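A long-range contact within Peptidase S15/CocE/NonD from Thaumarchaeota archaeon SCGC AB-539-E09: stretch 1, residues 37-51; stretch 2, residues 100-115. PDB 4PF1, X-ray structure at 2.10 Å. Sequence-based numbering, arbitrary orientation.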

# COMPACT_ATOMS: atom_id res chain seq x y z
N GLU A 37 20.40 37.31 7.42
CA GLU A 37 20.50 38.77 7.52
C GLU A 37 19.16 39.44 7.78
O GLU A 37 18.16 39.08 7.17
N MET A 38 19.16 40.44 8.66
CA MET A 38 17.99 41.27 8.93
C MET A 38 18.18 42.58 8.16
O MET A 38 18.80 43.52 8.66
N ILE A 39 17.74 42.59 6.88
CA ILE A 39 17.93 43.73 5.98
C ILE A 39 16.97 44.87 6.34
O ILE A 39 15.75 44.67 6.32
N PRO A 40 17.50 46.08 6.63
CA PRO A 40 16.61 47.20 6.93
C PRO A 40 16.00 47.80 5.67
O PRO A 40 16.71 48.09 4.71
N MET A 41 14.67 48.01 5.68
CA MET A 41 13.95 48.64 4.57
C MET A 41 14.08 50.17 4.69
O MET A 41 14.68 50.65 5.66
N ARG A 42 13.55 50.92 3.71
CA ARG A 42 13.62 52.40 3.68
C ARG A 42 12.92 53.07 4.88
O ARG A 42 13.18 54.25 5.16
N ASP A 43 12.04 52.33 5.59
CA ASP A 43 11.34 52.86 6.76
C ASP A 43 11.98 52.35 8.08
O ASP A 43 11.48 52.64 9.17
N GLY A 44 13.09 51.61 7.96
CA GLY A 44 13.82 51.09 9.11
C GLY A 44 13.43 49.69 9.55
O GLY A 44 14.17 49.05 10.30
N VAL A 45 12.25 49.22 9.10
CA VAL A 45 11.73 47.88 9.42
C VAL A 45 12.64 46.81 8.77
O VAL A 45 12.98 46.93 7.60
N LYS A 46 13.08 45.81 9.56
CA LYS A 46 14.01 44.78 9.09
C LYS A 46 13.31 43.48 8.66
O LYS A 46 12.45 42.97 9.39
N LEU A 47 13.71 42.93 7.49
CA LEU A 47 13.16 41.68 6.95
C LEU A 47 14.16 40.54 7.08
O LEU A 47 15.34 40.71 6.73
N ASN A 48 13.70 39.38 7.57
CA ASN A 48 14.54 38.19 7.74
C ASN A 48 14.87 37.59 6.38
O ASN A 48 13.97 37.22 5.63
N THR A 49 16.17 37.55 6.04
CA THR A 49 16.63 37.10 4.73
C THR A 49 17.64 35.95 4.85
O THR A 49 18.69 36.11 5.48
N ILE A 50 17.32 34.81 4.22
CA ILE A 50 18.17 33.62 4.25
C ILE A 50 18.89 33.49 2.91
O ILE A 50 18.25 33.26 1.88
N ILE A 51 20.22 33.66 2.93
CA ILE A 51 21.06 33.62 1.73
C ILE A 51 21.89 32.33 1.70
O ILE A 51 22.69 32.08 2.61
N ILE A 100 23.01 31.62 -6.33
CA ILE A 100 22.82 31.97 -4.93
C ILE A 100 21.30 31.93 -4.71
O ILE A 100 20.56 32.55 -5.48
N ILE A 101 20.83 31.12 -3.75
CA ILE A 101 19.40 30.98 -3.49
C ILE A 101 19.03 31.78 -2.24
O ILE A 101 19.61 31.56 -1.17
N VAL A 102 18.10 32.74 -2.39
CA VAL A 102 17.70 33.63 -1.30
C VAL A 102 16.20 33.52 -1.02
O VAL A 102 15.38 33.67 -1.93
N TYR A 103 15.85 33.29 0.26
CA TYR A 103 14.46 33.26 0.73
C TYR A 103 14.29 34.30 1.81
O TYR A 103 15.09 34.36 2.75
N GLN A 104 13.28 35.16 1.65
CA GLN A 104 13.06 36.24 2.61
C GLN A 104 11.66 36.18 3.17
O GLN A 104 10.69 36.01 2.42
N ASP A 105 11.53 36.36 4.51
CA ASP A 105 10.22 36.47 5.14
C ASP A 105 9.62 37.81 4.76
O ASP A 105 10.29 38.84 4.91
N VAL A 106 8.40 37.81 4.19
CA VAL A 106 7.73 39.06 3.83
C VAL A 106 7.43 39.86 5.11
O VAL A 106 7.40 39.27 6.20
N ARG A 107 7.22 41.18 4.98
CA ARG A 107 6.92 42.07 6.10
C ARG A 107 5.79 41.51 6.98
O ARG A 107 4.77 41.05 6.46
N GLY A 108 6.03 41.50 8.29
CA GLY A 108 5.06 41.07 9.29
C GLY A 108 4.94 39.57 9.53
O GLY A 108 4.11 39.16 10.34
N LYS A 109 5.75 38.74 8.84
CA LYS A 109 5.67 37.29 9.00
C LYS A 109 6.95 36.68 9.56
O LYS A 109 8.05 37.05 9.15
N TYR A 110 6.77 35.71 10.48
CA TYR A 110 7.79 34.88 11.12
C TYR A 110 8.99 35.70 11.67
O TYR A 110 8.86 36.33 12.72
N GLY A 111 10.13 35.64 10.98
CA GLY A 111 11.36 36.31 11.41
C GLY A 111 11.43 37.79 11.12
O GLY A 111 12.30 38.48 11.66
N SER A 112 10.53 38.30 10.25
CA SER A 112 10.53 39.71 9.86
C SER A 112 9.73 40.59 10.80
O SER A 112 8.77 40.13 11.43
N GLU A 113 10.11 41.87 10.87
CA GLU A 113 9.43 42.90 11.65
C GLU A 113 8.29 43.50 10.84
O GLU A 113 8.08 43.12 9.68
N GLY A 114 7.59 44.46 11.43
CA GLY A 114 6.50 45.18 10.78
C GLY A 114 5.15 44.52 10.91
O GLY A 114 5.02 43.46 11.54
N GLY A 115 4.15 45.18 10.33
CA GLY A 115 2.77 44.69 10.32
C GLY A 115 2.49 43.81 9.13
O GLY A 115 3.15 43.94 8.09

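Strands 46-51 and 100-105 run antiparallel, and their backbone pairing sets which side chains meet. Ile-50 and Tyr-103 form the hydrogen-bonded pair: Ile-50 N donates to Tyr-103 O (2.7 Å) and Tyr-103 N to Ile-50 O (2.9 Å). Their side chains share one face of the sheet, though both ends lead away from the partner strand. On the face of Thr-49, Gln-104, Ile-51 and Val-102, the far end is apolar: Ile-51 (chi1 m) sets CG2 3.8 Å from Ile-100 CG2 and 3.9 Å from Val-102 CG2, a fit of branched apolar side chains that carry no donor or acceptor needing a partner.

Polarity enters next door. Thr-49 (m) places OG1 to accept from Gln-104 NE2 (3.0 Å) while donating to Leu-47 O (3.1 Å), so this buried hydroxyl is used in both roles. Gln-104, extended with chi1 and chi2 both t, reaches it across the pair; its OE1 is satisfied elsewhere in the structure.

Where the strand pairing ends, Asn-48 (t) points toward the second stretch. Asn-48 O accepts from Asp-105 N (2.8 Å), and Asn-48 ND2 donates to Asp-105 OD2 (2.9 Å), the carboxylate oxygen that also accepts from Gly-111 N (3.1 Å). Asn-48 N donates to Ser-112 OG (2.8 Å), and Ser-112 OG in turn donates to Asp-105 O (2.7 Å); a small hydroxyl thus links the main chain of Asn-48 to that of Asp-105. Gly-111 suits the crowding here, since an ideal CB would lie 2.4 Å from Asn-48 ND2.

Beside this network, Leu-47 (m, t) packs CD2 3.7 Å from Arg-107 CA. The Arg-107 side chain starts out sideways, but its long t, t, m course brings the guanidinium to Asp-43 (p). Arg-107 NH1 donates to Asp-43 OD1 (3.0 Å) and Arg-107 NH2 to Asp-43 OD2 (2.8 Å), a two-pronged salt bridge with OD2 near the guanidinium plane. Val-45 (t) points inward and lays CG1 over one guanidinium face, an apolar cover that leaves the edge free for the carboxylate. Val-45 CG1 also approaches Gly-114 N at 3.6 Å.

Glu-113 (m, t), partly exposed, pairs with Lys-46. Glu-113 N donates to Lys-46 O (3.0 Å), and Glu-113 OE1 accepts from Lys-46 N (3.0 Å), so backbone and carboxylate together satisfy both main-chain polar groups of Lys-46. Glu-113 OE2 makes a long salt bridge to Lys-46 NZ (4.0 Å). One water bridges the corner, donating to Glu-113 OE1 (2.7 Å) and Gly-44 O (2.9 Å) while accepting from Lys-46 NZ (2.9 Å).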

# COMPACT_ATOMS: atom_id res chain seq x y z
CB GLU A 37 21.14 39.35 6.24
CG GLU A 37 22.55 38.86 5.96
CD GLU A 37 23.65 39.43 6.83
OE1 GLU A 37 23.45 40.52 7.41
OE2 GLU A 37 24.73 38.80 6.90
CB MET A 38 17.80 41.50 10.45
CG MET A 38 17.33 40.26 11.21
SD MET A 38 15.62 39.77 10.83
CE MET A 38 14.70 40.93 11.86
CB ILE A 39 17.81 43.32 4.48
CG1 ILE A 39 18.82 42.21 4.10
CG2 ILE A 39 17.98 44.55 3.56
CD1 ILE A 39 18.59 41.57 2.72
CB PRO A 40 17.52 48.21 7.65
CG PRO A 40 18.90 47.60 7.66
CD PRO A 40 18.91 46.49 6.68
CB MET A 41 12.47 48.19 4.56
CG MET A 41 12.29 46.67 4.42
SD MET A 41 12.88 46.00 2.85
CE MET A 41 14.33 45.18 3.37
CB ARG A 42 13.06 52.96 2.35
CG ARG A 42 11.60 52.59 2.09
CD ARG A 42 11.18 52.93 0.68
NE ARG A 42 11.89 52.13 -0.32
CZ ARG A 42 11.85 52.36 -1.62
NH1 ARG A 42 12.52 51.59 -2.46
NH2 ARG A 42 11.13 53.37 -2.10
CB ASP A 43 9.83 52.54 6.70
CG ASP A 43 9.47 51.07 6.81
OD1 ASP A 43 10.32 50.21 6.46
OD2 ASP A 43 8.32 50.78 7.19
CB VAL A 45 10.25 47.76 8.99
CG1 VAL A 45 9.73 46.34 9.17
CG2 VAL A 45 9.38 48.75 9.75
CB LYS A 46 15.08 44.47 10.16
CG LYS A 46 16.00 45.64 10.46
CD LYS A 46 17.09 45.25 11.45
CE LYS A 46 17.51 46.41 12.31
NZ LYS A 46 16.53 46.68 13.40
CB LEU A 47 12.72 41.83 5.47
CG LEU A 47 11.69 42.92 5.11
CD1 LEU A 47 11.17 42.72 3.70
CD2 LEU A 47 10.51 42.94 6.08
CB ASN A 48 13.86 37.17 8.65
CG ASN A 48 14.74 36.03 9.06
OD1 ASN A 48 15.95 36.20 9.28
ND2 ASN A 48 14.16 34.85 9.19
CB THR A 49 17.20 38.30 3.95
OG1 THR A 49 16.34 39.43 4.13
CG2 THR A 49 17.36 38.01 2.47
CB ILE A 50 17.34 32.34 4.59
CG1 ILE A 50 16.42 32.53 5.84
CG2 ILE A 50 18.22 31.08 4.69
CD1 ILE A 50 17.09 33.13 7.14
CB ILE A 51 21.96 34.89 1.66
CG1 ILE A 51 21.11 36.19 1.81
CG2 ILE A 51 22.78 34.92 0.37
CD1 ILE A 51 21.79 37.30 2.61
CB ILE A 100 23.47 33.34 -4.56
CG1 ILE A 100 25.00 33.20 -4.47
CG2 ILE A 100 22.89 33.90 -3.26
CD1 ILE A 100 25.79 34.48 -4.82
CB ILE A 101 18.97 29.49 -3.41
CG1 ILE A 101 19.36 28.74 -4.71
CG2 ILE A 101 17.46 29.37 -3.13
CD1 ILE A 101 19.72 27.32 -4.53
CB VAL A 102 18.11 35.10 -1.60
CG1 VAL A 102 17.65 36.04 -0.49
CG2 VAL A 102 19.62 35.24 -1.82
CB TYR A 103 14.08 31.86 1.25
CG TYR A 103 13.54 30.96 0.17
CD1 TYR A 103 14.39 30.41 -0.79
CD2 TYR A 103 12.18 30.67 0.09
CE1 TYR A 103 13.89 29.61 -1.82
CE2 TYR A 103 11.68 29.84 -0.92
CZ TYR A 103 12.54 29.32 -1.87
OH TYR A 103 12.05 28.53 -2.88
CB GLN A 104 13.31 37.61 1.94
CG GLN A 104 13.11 38.81 2.87
CD GLN A 104 13.23 40.12 2.15
OE1 GLN A 104 12.36 40.49 1.35
NE2 GLN A 104 14.27 40.86 2.45
CB ASP A 105 10.33 36.35 6.68
CG ASP A 105 10.64 34.97 7.23
OD1 ASP A 105 10.09 33.98 6.70
OD2 ASP A 105 11.37 34.88 8.24
CB VAL A 106 6.44 38.86 2.98
CG1 VAL A 106 6.76 38.19 1.64
CG2 VAL A 106 5.37 38.08 3.74
CB ARG A 107 6.54 43.46 5.56
CG ARG A 107 6.42 44.55 6.63
CD ARG A 107 6.00 45.87 6.01
NE ARG A 107 7.10 46.51 5.27
CZ ARG A 107 7.81 47.54 5.72
NH1 ARG A 107 8.79 48.05 4.99
NH2 ARG A 107 7.53 48.08 6.90
CB LYS A 109 5.29 36.59 7.68
CG LYS A 109 3.80 36.71 7.28
CD LYS A 109 2.80 36.32 8.40
CE LYS A 109 2.80 34.84 8.73
NZ LYS A 109 2.16 34.58 10.04
CB TYR A 110 8.27 33.77 10.17
CG TYR A 110 7.25 32.67 9.98
CD1 TYR A 110 7.20 31.58 10.85
CD2 TYR A 110 6.33 32.72 8.94
CE1 TYR A 110 6.25 30.57 10.68
CE2 TYR A 110 5.39 31.70 8.75
CZ TYR A 110 5.36 30.63 9.62
OH TYR A 110 4.45 29.62 9.45
CB SER A 112 9.99 39.87 8.44
OG SER A 112 10.89 39.36 7.48
CB GLU A 113 10.43 44.01 12.05
CG GLU A 113 11.48 43.58 13.06
CD GLU A 113 12.60 44.58 13.28
OE1 GLU A 113 12.65 45.61 12.57
OE2 GLU A 113 13.45 44.32 14.17
O HOH W 1 13.98 47.91 12.97